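Local structure of putative peptidase (Chlamydophila abortus, 3CE2) at residues R13-W24 against G360-L368; I337-Y348 against L435-M444. The protein is a putative zinc metallopeptidase of the M3B family that probably acts as an oligopeptidase, degrading a variety of small bioactive peptides. All coordinates share one frame; numbering follows the deposited sequence.

How the interactions relate
The two contacts illustrate how chemistry follows depth in a fold. Interaction 1 is partly buried and nearer the surface: a loop close to the N-terminus, 13-24, is fixed to edge strand 362-363 and the loop after it by a salt bridge, side-chain hydrogen bonds and two separate backbone hydrogen bonds. Interaction 2 is buried: the bend between helices 330-340 and 345-357 packs on helix 431-447 mainly through leucines, with just two hydrogen bonds across it. The centres of interactions 1 and 2 lie about 26 Å apart, and the nearest atoms of interactions 1 and 2 about 7 Å apart without touching. Helix 345-357, which begins within interaction 2, is followed along the chain by strand 362-363 of interaction 1.

Interaction 1: residues R13-W24 against G360-L368; sequences RPRSEISPQDCW and GWVDKYENL
The indole of W24 has D363 CB over one face, a CH-pi contact 3.8 Å from the centroid of its six-membered ring, and W361 O at its edge. The guanidinium of R15 also uses both kinds of surface. C23 SG sits above one face toward the rim, while D363 and N367 OD1 lie in plane at the edge. Y365 has K364 CB over the centre of one ring face and turns its edge to the D22 carboxylate, the two planes being almost perpendicular.

R15 grips D363 end-on in a nearly coplanar fork. R15 NH1 reaches D363 OD2 on its syn lone pair at 2.8 Å, and R15 NH2 reaches D363 OD1 at 2.9 Å from the syn side, though out of the carboxylate plane. The anti lone pair of D363 OD1 takes W24 N at 3.1 Å, whereas OD2 is shared with K370. R15 NH1 also donates to N367 OD1 at 3.1 Å. Q96, on helix 66-96, accepts from N367 ND2 with its backbone O and from W24 NE1 with OE1. Beyond this cluster, K364 N bonds D22 O and L368 N bonds R13 O (2.7 Å), while K364 NZ reaches Q21 O and makes a long salt bridge to D22.

The loop 13-24 is thereby tied to the edge strand of the small mixed sheet. Two positive partners and a backbone N-H around one carboxylate would probably favour its ionised form.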
loop_
_atom_site.group_PDB
_atom_site.type_symbol
_atom_site.label_atom_id
_atom_site.label_comp_id
_atom_site.label_asym_id
_atom_site.label_seq_id
_atom_site.Cartn_x
_atom_site.Cartn_y
_atom_site.Cartn_z
ATOM N N ARG A 13 23.291 21.624 -2.636
ATOM C CA ARG A 13 23.373 22.548 -1.500
ATOM C C ARG A 13 23.049 21.893 -0.161
ATOM O O ARG A 13 22.338 20.911 -0.099
ATOM C CB ARG A 13 22.475 23.768 -1.724
ATOM C CG ARG A 13 23.229 25.024 -2.122
ATOM C CD ARG A 13 22.628 25.657 -3.373
ATOM N NE ARG A 13 21.281 25.149 -3.648
ATOM C CZ ARG A 13 20.173 25.880 -3.592
ATOM N NH1 ARG A 13 20.244 27.171 -3.281
ATOM N NH2 ARG A 13 18.996 25.316 -3.851
ATOM N N PRO A 14 23.599 22.429 0.922
ATOM C CA PRO A 14 23.177 21.883 2.202
ATOM C C PRO A 14 21.843 22.479 2.653
ATOM O O PRO A 14 21.460 23.565 2.201
ATOM C CB PRO A 14 24.311 22.283 3.166
ATOM C CG PRO A 14 25.225 23.252 2.378
ATOM C CD PRO A 14 24.606 23.497 1.040
ATOM N N ARG A 15 21.159 21.780 3.554
ATOM C CA ARG A 15 19.869 22.248 4.018
ATOM C C ARG A 15 19.892 23.745 4.335
ATOM O O ARG A 15 19.013 24.484 3.911
ATOM C CB ARG A 15 19.394 21.467 5.248
ATOM C CG ARG A 15 18.025 21.913 5.745
ATOM C CD ARG A 15 16.964 21.562 4.712
ATOM N NE ARG A 15 15.598 21.880 5.125
ATOM C CZ ARG A 15 14.496 21.505 4.461
ATOM N NH1 ARG A 15 14.581 20.755 3.365
ATOM N NH2 ARG A 15 13.294 21.865 4.904
ATOM N N SER A 16 20.903 24.187 5.074
ATOM C CA SER A 16 20.874 25.517 5.673
ATOM C C SER A 16 20.964 26.654 4.655
ATOM O O SER A 16 20.696 27.802 4.987
ATOM C CB SER A 16 21.950 25.648 6.748
ATOM O OG SER A 16 23.234 25.669 6.157
ATOM N N GLU A 17 21.321 26.334 3.418
ATOM C CA GLU A 17 21.380 27.349 2.373
ATOM C C GLU A 17 20.135 27.335 1.484
ATOM O O GLU A 17 20.075 28.039 0.482
ATOM C CB GLU A 17 22.655 27.179 1.528
ATOM C CG GLU A 17 23.964 27.605 2.253
ATOM C CD GLU A 17 25.257 27.198 1.502
ATOM O OE1 GLU A 17 26.357 27.291 2.120
ATOM O OE2 GLU A 17 25.179 26.794 0.303
ATOM N N ILE A 18 19.145 26.525 1.843
ATOM C CA ILE A 18 17.942 26.386 1.024
ATOM C C ILE A 18 16.968 27.463 1.456
ATOM O O ILE A 18 16.763 27.672 2.654
ATOM C CB ILE A 18 17.291 24.977 1.166
ATOM C CG1 ILE A 18 18.303 23.879 0.820
ATOM C CG2 ILE A 18 16.080 24.833 0.245
ATOM C CD1 ILE A 18 18.764 23.917 -0.629
ATOM N N SER A 19 16.396 28.168 0.487
ATOM C CA SER A 19 15.476 29.249 0.810
ATOM C C SER A 19 14.139 28.662 1.259
ATOM O O SER A 19 13.609 27.752 0.618
ATOM C CB SER A 19 15.297 30.205 -0.374
ATOM O OG SER A 19 14.316 29.726 -1.276
ATOM N N PRO A 20 13.607 29.174 2.382
ATOM C CA PRO A 20 12.412 28.653 3.064
ATOM C C PRO A 20 11.117 28.631 2.230
ATOM O O PRO A 20 10.174 27.933 2.597
ATOM C CB PRO A 20 12.261 29.584 4.268
ATOM C CG PRO A 20 13.045 30.811 3.908
ATOM C CD PRO A 20 14.179 30.335 3.081
ATOM N N GLN A 21 11.072 29.366 1.125
ATOM C CA GLN A 21 9.930 29.276 0.214
ATOM C C GLN A 21 9.950 27.953 -0.561
ATOM O O GLN A 21 9.003 27.580 -1.234
ATOM C CB GLN A 21 9.895 30.474 -0.749
ATOM C CG GLN A 21 11.274 31.074 -1.060
ATOM C CD GLN A 21 11.341 31.743 -2.436
ATOM O OE1 GLN A 21 10.372 31.718 -3.200
ATOM N NE2 GLN A 21 12.493 32.333 -2.757
ATOM N N ASP A 22 11.042 27.225 -0.452
ATOM C CA ASP A 22 11.136 25.958 -1.131
ATOM C C ASP A 22 10.843 24.814 -0.168
ATOM O O ASP A 22 10.784 23.653 -0.555
ATOM C CB ASP A 22 12.517 25.832 -1.756
ATOM C CG ASP A 22 12.678 26.719 -2.974
ATOM O OD1 ASP A 22 11.655 27.278 -3.437
ATOM O OD2 ASP A 22 13.819 26.844 -3.472
ATOM N N CYS A 23 10.616 25.164 1.087
ATOM C CA CYS A 23 10.486 24.183 2.132
ATOM C C CYS A 23 9.109 24.182 2.745
ATOM O O CYS A 23 8.382 25.163 2.671
ATOM C CB CYS A 23 11.518 24.458 3.227
ATOM S SG CYS A 23 13.127 24.713 2.525
ATOM N N TRP A 24 8.768 23.065 3.360
ATOM C CA TRP A 24 7.550 23.008 4.073
ATOM C C TRP A 24 7.709 23.868 5.313
ATOM O O TRP A 24 8.835 24.149 5.749
ATOM C CB TRP A 24 7.155 21.571 4.424
ATOM C CG TRP A 24 8.205 20.734 5.045
ATOM C CD1 TRP A 24 9.234 21.144 5.846
ATOM C CD2 TRP A 24 8.314 19.312 4.947
ATOM N NE1 TRP A 24 9.984 20.066 6.238
ATOM C CE2 TRP A 24 9.445 18.928 5.696
ATOM C CE3 TRP A 24 7.566 18.324 4.288
ATOM C CZ2 TRP A 24 9.851 17.596 5.807
ATOM C CZ3 TRP A 24 7.966 16.999 4.402
ATOM C CH2 TRP A 24 9.097 16.649 5.158
ATOM N N GLY A 360 2.574 25.969 2.531
ATOM C CA GLY A 360 3.761 25.282 3.043
ATOM C C GLY A 360 3.647 23.782 3.303
ATOM O O GLY A 360 4.234 23.259 4.244
ATOM N N TRP A 361 2.888 23.079 2.477
ATOM C CA TRP A 361 2.750 21.640 2.635
ATOM C C TRP A 361 4.015 20.897 2.174
ATOM O O TRP A 361 4.389 19.862 2.731
ATOM C CB TRP A 361 1.580 21.157 1.787
ATOM C CG TRP A 361 0.240 21.503 2.326
ATOM C CD1 TRP A 361 -0.054 22.439 3.281
ATOM C CD2 TRP A 361 -1.004 20.920 1.937
ATOM N NE1 TRP A 361 -1.402 22.463 3.511
ATOM C CE2 TRP A 361 -2.011 21.545 2.696
ATOM C CE3 TRP A 361 -1.363 19.923 1.022
ATOM C CZ2 TRP A 361 -3.360 21.213 2.564
ATOM C CZ3 TRP A 361 -2.697 19.594 0.885
ATOM C CH2 TRP A 361 -3.684 20.236 1.652
ATOM N N VAL A 362 4.653 21.455 1.152
ATOM C CA VAL A 362 5.644 20.760 0.361
ATOM C C VAL A 362 7.070 21.150 0.652
ATOM O O VAL A 362 7.427 22.315 0.571
ATOM C CB VAL A 362 5.476 21.135 -1.094
ATOM C CG1 VAL A 362 5.876 19.974 -1.964
ATOM C CG2 VAL A 362 4.045 21.562 -1.348
ATOM N N ASP A 363 7.897 20.164 0.945
ATOM C CA ASP A 363 9.329 20.347 0.807
ATOM C C ASP A 363 9.751 19.931 -0.609
ATOM O O ASP A 363 9.858 18.747 -0.909
ATOM C CB ASP A 363 10.061 19.529 1.857
ATOM C CG ASP A 363 11.319 20.203 2.324
ATOM O OD1 ASP A 363 11.225 21.256 2.991
ATOM O OD2 ASP A 363 12.401 19.678 2.015
ATOM N N LYS A 364 9.998 20.898 -1.478
ATOM C CA LYS A 364 10.106 20.614 -2.920
ATOM C C LYS A 364 11.308 19.857 -3.496
ATOM O O LYS A 364 11.143 19.029 -4.399
ATOM C CB LYS A 364 9.976 21.915 -3.715
ATOM C CG LYS A 364 8.628 22.567 -3.574
ATOM C CD LYS A 364 8.560 23.834 -4.384
ATOM C CE LYS A 364 7.582 24.783 -3.787
ATOM N NZ LYS A 364 8.255 26.088 -3.686
ATOM N N TYR A 365 12.518 20.192 -3.053
ATOM C CA TYR A 365 13.710 19.873 -3.847
ATOM C C TYR A 365 14.771 19.091 -3.101
ATOM O O TYR A 365 14.764 19.022 -1.879
ATOM C CB TYR A 365 14.364 21.157 -4.349
ATOM C CG TYR A 365 13.541 22.051 -5.231
ATOM C CD1 TYR A 365 13.072 21.616 -6.468
ATOM C CD2 TYR A 365 13.301 23.372 -4.867
ATOM C CE1 TYR A 365 12.323 22.476 -7.308
ATOM C CE2 TYR A 365 12.565 24.243 -5.694
ATOM C CZ TYR A 365 12.080 23.788 -6.906
ATOM O OH TYR A 365 11.338 24.644 -7.698
ATOM N N GLU A 366 15.727 18.543 -3.844
ATOM C CA GLU A 366 16.819 17.800 -3.220
ATOM C C GLU A 366 17.692 18.757 -2.453
ATOM O O GLU A 366 17.902 19.880 -2.890
ATOM C CB GLU A 366 17.667 17.081 -4.274
ATOM C CG GLU A 366 17.180 15.686 -4.604
ATOM C CD GLU A 366 17.754 15.143 -5.910
ATOM O OE1 GLU A 366 18.428 15.908 -6.638
ATOM O OE2 GLU A 366 17.524 13.951 -6.211
ATOM N N ASN A 367 18.184 18.329 -1.297
ATOM C CA ASN A 367 19.349 18.978 -0.721
ATOM C C ASN A 367 20.246 17.936 -0.085
ATOM O O ASN A 367 19.852 16.775 0.075
ATOM C CB ASN A 367 18.979 20.100 0.255
ATOM C CG ASN A 367 18.163 19.613 1.451
ATOM O OD1 ASN A 367 16.970 19.920 1.560
ATOM N ND2 ASN A 367 18.796 18.864 2.350
ATOM N N LEU A 368 21.450 18.341 0.276
ATOM C CA LEU A 368 22.415 17.391 0.773
ATOM C C LEU A 368 21.789 16.610 1.920
ATOM O O LEU A 368 21.337 17.201 2.892
ATOM C CB LEU A 368 23.678 18.108 1.246
ATOM C CG LEU A 368 24.789 17.147 1.682
ATOM C CD1 LEU A 368 25.538 16.565 0.473
ATOM C CD2 LEU A 368 25.713 17.863 2.630
#

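Interaction 2: residues I337-Y348 against L435-M444; sequences IYTSLSPLGTEY and LNEMLLMDSM
Different chi1 settings bring N436 and Y348 together: the tyrosine CG is anti to its backbone N (-174°), the asparagine CG anti to its carbonyl carbon (-79°), and the two side chains approach from opposite directions. N436 ND2 donates to Y348 OH at 3.1 Å, nearly straight (164°). The hydroxyl lies close to the amide plane, while the phenol ring stands almost perpendicular to it. ND2 also donates to A401 O. L344 CD1 fits beside this pair, lying over one face of the Y348 ring and meeting N436 OD1 at 3.5 Å.

The N436 side chain lies about 6 Å from that of H402, near the zinc site without touching it. Helix 394-416 carries H402 and H406, the two histidines of an HExxH pattern, which bind zinc together with E430; helix 431-447 starts directly after that glutamate, consistent with the HExxH-plus-glutamate arrangement of the gluzincin metallopeptidases. On the same helix as N436, E437 OE2 is hydrogen-bonded to H402 ND1, making E437 a second-shell partner of a metal ligand.

Farther along, L439 enters the bend between helices 330-340 and 345-357. The L439 and L344 side chains run past each other in opposite directions, L439 CD2 lying 3.5 Å from L344 CG. L439 CG meets L341 CD2 at 3.7 Å, and L439 CD1 reaches P343 CG at 3.9 Å. L435 CD2 extends this apolar strip to L344 CD2. The S340 carbonyl, at the close of helix 330-340, is taken up by S443 OG, which lies 2.7 Å from S340 O, with the donor in the carbonyl plane on a lone pair. S340 OG turns back to L336 O within its own helix, and L440 CD1 packs against S340 OG at 3.6 Å.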
loop_
_atom_site.group_PDB
_atom_site.type_symbol
_atom_site.label_atom_id
_atom_site.label_comp_id
_atom_site.label_asym_id
_atom_site.label_seq_id
_atom_site.Cartn_x
_atom_site.Cartn_y
_atom_site.Cartn_z
ATOM N N ILE A 337 -1.122 19.679 -12.812
ATOM C CA ILE A 337 -1.984 19.018 -11.849
ATOM C C ILE A 337 -3.334 19.724 -11.838
ATOM O O ILE A 337 -4.386 19.097 -12.004
ATOM C CB ILE A 337 -1.396 19.088 -10.421
ATOM C CG1 ILE A 337 -0.140 18.228 -10.315
ATOM C CG2 ILE A 337 -2.426 18.641 -9.391
ATOM C CD1 ILE A 337 -0.348 16.860 -10.854
ATOM N N TYR A 338 -3.283 21.040 -11.663
ATOM C CA TYR A 338 -4.473 21.857 -11.522
ATOM C C TYR A 338 -5.500 21.628 -12.637
ATOM O O TYR A 338 -6.689 21.474 -12.382
ATOM C CB TYR A 338 -4.075 23.328 -11.436
ATOM C CG TYR A 338 -5.207 24.233 -11.042
ATOM C CD1 TYR A 338 -5.539 24.411 -9.713
ATOM C CD2 TYR A 338 -5.946 24.915 -12.004
ATOM C CE1 TYR A 338 -6.575 25.245 -9.341
ATOM C CE2 TYR A 338 -6.992 25.747 -11.645
ATOM C CZ TYR A 338 -7.297 25.908 -10.312
ATOM O OH TYR A 338 -8.336 26.734 -9.941
ATOM N N THR A 339 -5.055 21.594 -13.882
ATOM C CA THR A 339 -6.014 21.346 -14.951
ATOM C C THR A 339 -6.348 19.867 -15.082
ATOM O O THR A 339 -7.467 19.512 -15.442
ATOM C CB THR A 339 -5.531 21.896 -16.320
ATOM O OG1 THR A 339 -4.244 21.341 -16.635
ATOM C CG2 THR A 339 -5.448 23.432 -16.284
ATOM N N SER A 340 -5.375 19.010 -14.792
ATOM C CA SER A 340 -5.574 17.570 -14.943
ATOM C C SER A 340 -6.565 16.968 -13.954
ATOM O O SER A 340 -7.267 16.007 -14.272
ATOM C CB SER A 340 -4.251 16.833 -14.825
ATOM O OG SER A 340 -3.409 17.154 -15.914
ATOM N N LEU A 341 -6.620 17.529 -12.759
ATOM C CA LEU A 341 -7.489 16.991 -11.745
ATOM C C LEU A 341 -8.824 17.722 -11.676
ATOM O O LEU A 341 -9.668 17.388 -10.831
ATOM C CB LEU A 341 -6.788 16.993 -10.388
ATOM C CG LEU A 341 -5.451 16.238 -10.335
ATOM C CD1 LEU A 341 -4.962 16.130 -8.906
ATOM C CD2 LEU A 341 -5.561 14.857 -10.956
ATOM N N SER A 342 -9.045 18.685 -12.574
ATOM C CA SER A 342 -10.294 19.473 -12.525
ATOM C C SER A 342 -11.613 18.675 -12.386
ATOM O O SER A 342 -12.565 19.149 -11.769
ATOM C CB SER A 342 -10.392 20.518 -13.661
ATOM O OG SER A 342 -10.415 19.924 -14.946
ATOM N N PRO A 343 -11.688 17.466 -12.955
ATOM C CA PRO A 343 -12.923 16.732 -12.669
ATOM C C PRO A 343 -13.144 16.443 -11.178
ATOM O O PRO A 343 -14.222 15.990 -10.802
ATOM C CB PRO A 343 -12.746 15.430 -13.442
ATOM C CG PRO A 343 -11.778 15.771 -14.519
ATOM C CD PRO A 343 -10.812 16.733 -13.877
ATOM N N LEU A 344 -12.150 16.694 -10.330
ATOM C CA LEU A 344 -12.353 16.507 -8.899
ATOM C C LEU A 344 -12.970 17.748 -8.279
ATOM O O LEU A 344 -13.241 17.798 -7.071
ATOM C CB LEU A 344 -11.050 16.149 -8.210
ATOM C CG LEU A 344 -10.433 14.824 -8.647
ATOM C CD1 LEU A 344 -9.240 14.520 -7.798
ATOM C CD2 LEU A 344 -11.434 13.708 -8.544
ATOM N N GLY A 345 -13.204 18.754 -9.113
ATOM C CA GLY A 345 -13.907 19.935 -8.656
ATOM C C GLY A 345 -13.022 21.091 -8.241
ATOM O O GLY A 345 -11.903 20.908 -7.752
ATOM N N THR A 346 -13.549 22.294 -8.442
ATOM C CA THR A 346 -12.877 23.535 -8.086
ATOM C C THR A 346 -12.289 23.476 -6.684
ATOM O O THR A 346 -11.152 23.892 -6.458
ATOM C CB THR A 346 -13.869 24.720 -8.166
ATOM O OG1 THR A 346 -14.312 24.847 -9.512
ATOM C CG2 THR A 346 -13.213 26.017 -7.760
ATOM N N GLU A 347 -13.065 22.961 -5.741
ATOM C CA GLU A 347 -12.654 23.028 -4.353
ATOM C C GLU A 347 -11.462 22.144 -4.051
ATOM O O GLU A 347 -10.528 22.598 -3.405
ATOM C CB GLU A 347 -13.824 22.702 -3.437
ATOM C CG GLU A 347 -15.071 23.487 -3.801
ATOM C CD GLU A 347 -15.837 23.926 -2.572
ATOM O OE1 GLU A 347 -15.248 23.883 -1.467
ATOM O OE2 GLU A 347 -17.020 24.314 -2.704
ATOM N N TYR A 348 -11.496 20.891 -4.521
ATOM C CA TYR A 348 -10.361 19.981 -4.380
ATOM C C TYR A 348 -9.124 20.604 -5.005
ATOM O O TYR A 348 -8.079 20.706 -4.379
ATOM C CB TYR A 348 -10.641 18.659 -5.080
ATOM C CG TYR A 348 -9.580 17.613 -4.869
ATOM C CD1 TYR A 348 -9.779 16.585 -3.963
ATOM C CD2 TYR A 348 -8.384 17.641 -5.581
ATOM C CE1 TYR A 348 -8.818 15.615 -3.756
ATOM C CE2 TYR A 348 -7.401 16.674 -5.380
ATOM C CZ TYR A 348 -7.625 15.657 -4.458
ATOM O OH TYR A 348 -6.681 14.668 -4.231
ATOM N N LEU A 435 -6.081 6.902 -8.008
ATOM C CA LEU A 435 -7.055 7.687 -8.766
ATOM C C LEU A 435 -6.430 8.964 -9.321
ATOM O O LEU A 435 -6.607 9.275 -10.494
ATOM C CB LEU A 435 -8.296 8.008 -7.931
ATOM C CG LEU A 435 -9.429 8.789 -8.622
ATOM C CD1 LEU A 435 -10.802 8.394 -8.083
ATOM C CD2 LEU A 435 -9.245 10.289 -8.548
ATOM N N ASN A 436 -5.691 9.702 -8.505
ATOM C CA ASN A 436 -4.965 10.866 -9.030
ATOM C C ASN A 436 -3.981 10.536 -10.163
ATOM O O ASN A 436 -3.938 11.244 -11.158
ATOM C CB ASN A 436 -4.265 11.656 -7.913
ATOM C CG ASN A 436 -5.217 12.543 -7.147
ATOM O OD1 ASN A 436 -6.420 12.524 -7.382
ATOM N ND2 ASN A 436 -4.690 13.316 -6.212
ATOM N N GLU A 437 -3.189 9.475 -10.024
ATOM C CA GLU A 437 -2.276 9.099 -11.097
ATOM C C GLU A 437 -3.071 8.910 -12.358
ATOM O O GLU A 437 -2.712 9.435 -13.394
ATOM C CB GLU A 437 -1.584 7.785 -10.810
ATOM C CG GLU A 437 -0.304 7.887 -10.006
ATOM C CD GLU A 437 0.098 6.538 -9.407
ATOM O OE1 GLU A 437 0.517 5.640 -10.173
ATOM O OE2 GLU A 437 -0.029 6.371 -8.174
ATOM N N MET A 438 -4.148 8.134 -12.261
ATOM C CA MET A 438 -4.953 7.743 -13.423
ATOM C C MET A 438 -5.640 8.922 -14.089
ATOM O O MET A 438 -5.611 9.065 -15.300
ATOM C CB MET A 438 -5.965 6.666 -13.025
ATOM C CG MET A 438 -5.297 5.338 -12.649
ATOM S SD MET A 438 -4.607 4.502 -14.097
ATOM C CE MET A 438 -3.020 3.957 -13.493
ATOM N N LEU A 439 -6.250 9.771 -13.282
ATOM C CA LEU A 439 -6.844 11.008 -13.745
ATOM C C LEU A 439 -5.838 11.846 -14.521
ATOM O O LEU A 439 -6.145 12.352 -15.589
ATOM C CB LEU A 439 -7.336 11.799 -12.542
ATOM C CG LEU A 439 -8.204 13.037 -12.783
ATOM C CD1 LEU A 439 -9.129 12.903 -14.024
ATOM C CD2 LEU A 439 -8.997 13.351 -11.505
ATOM N N LEU A 440 -4.643 12.024 -13.969
ATOM C CA LEU A 440 -3.620 12.828 -14.635
ATOM C C LEU A 440 -3.348 12.307 -16.062
ATOM O O LEU A 440 -3.442 13.057 -17.030
ATOM C CB LEU A 440 -2.352 12.837 -13.796
ATOM C CG LEU A 440 -1.065 13.323 -14.449
ATOM C CD1 LEU A 440 -1.048 14.815 -14.516
ATOM C CD2 LEU A 440 0.155 12.830 -13.682
ATOM N N MET A 441 -3.018 11.022 -16.187
ATOM C CA MET A 441 -2.879 10.378 -17.493
ATOM C C MET A 441 -4.145 10.513 -18.370
ATOM O O MET A 441 -4.067 10.866 -19.542
ATOM C CB MET A 441 -2.490 8.906 -17.336
ATOM C CG MET A 441 -1.030 8.650 -16.987
ATOM S SD MET A 441 -0.804 6.905 -16.515
ATOM C CE MET A 441 0.734 7.018 -15.604
ATOM N N ASP A 442 -5.308 10.250 -17.814
ATOM C CA ASP A 442 -6.526 10.459 -18.571
ATOM C C ASP A 442 -6.623 11.853 -19.176
ATOM O O ASP A 442 -6.920 12.005 -20.359
ATOM C CB ASP A 442 -7.748 10.224 -17.711
ATOM C CG ASP A 442 -9.019 10.256 -18.523
ATOM O OD1 ASP A 442 -9.225 9.280 -19.268
ATOM O OD2 ASP A 442 -9.794 11.243 -18.435
ATOM N N SER A 443 -6.391 12.872 -18.358
ATOM C CA SER A 443 -6.490 14.253 -18.806
ATOM C C SER A 443 -5.420 14.616 -19.811
ATOM O O SER A 443 -5.683 15.389 -20.730
ATOM C CB SER A 443 -6.400 15.215 -17.630
ATOM O OG SER A 443 -7.536 15.097 -16.800
ATOM N N MET A 444 -4.215 14.069 -19.632
ATOM C CA MET A 444 -3.098 14.380 -20.527
ATOM C C MET A 444 -3.320 13.791 -21.912
ATOM O O MET A 444 -2.885 14.374 -22.895
ATOM C CB MET A 444 -1.752 13.918 -19.959
ATOM C CG MET A 444 -1.219 14.813 -18.878
ATOM S SD MET A 444 0.420 14.320 -18.314
ATOM C CE MET A 444 1.410 15.010 -19.647
#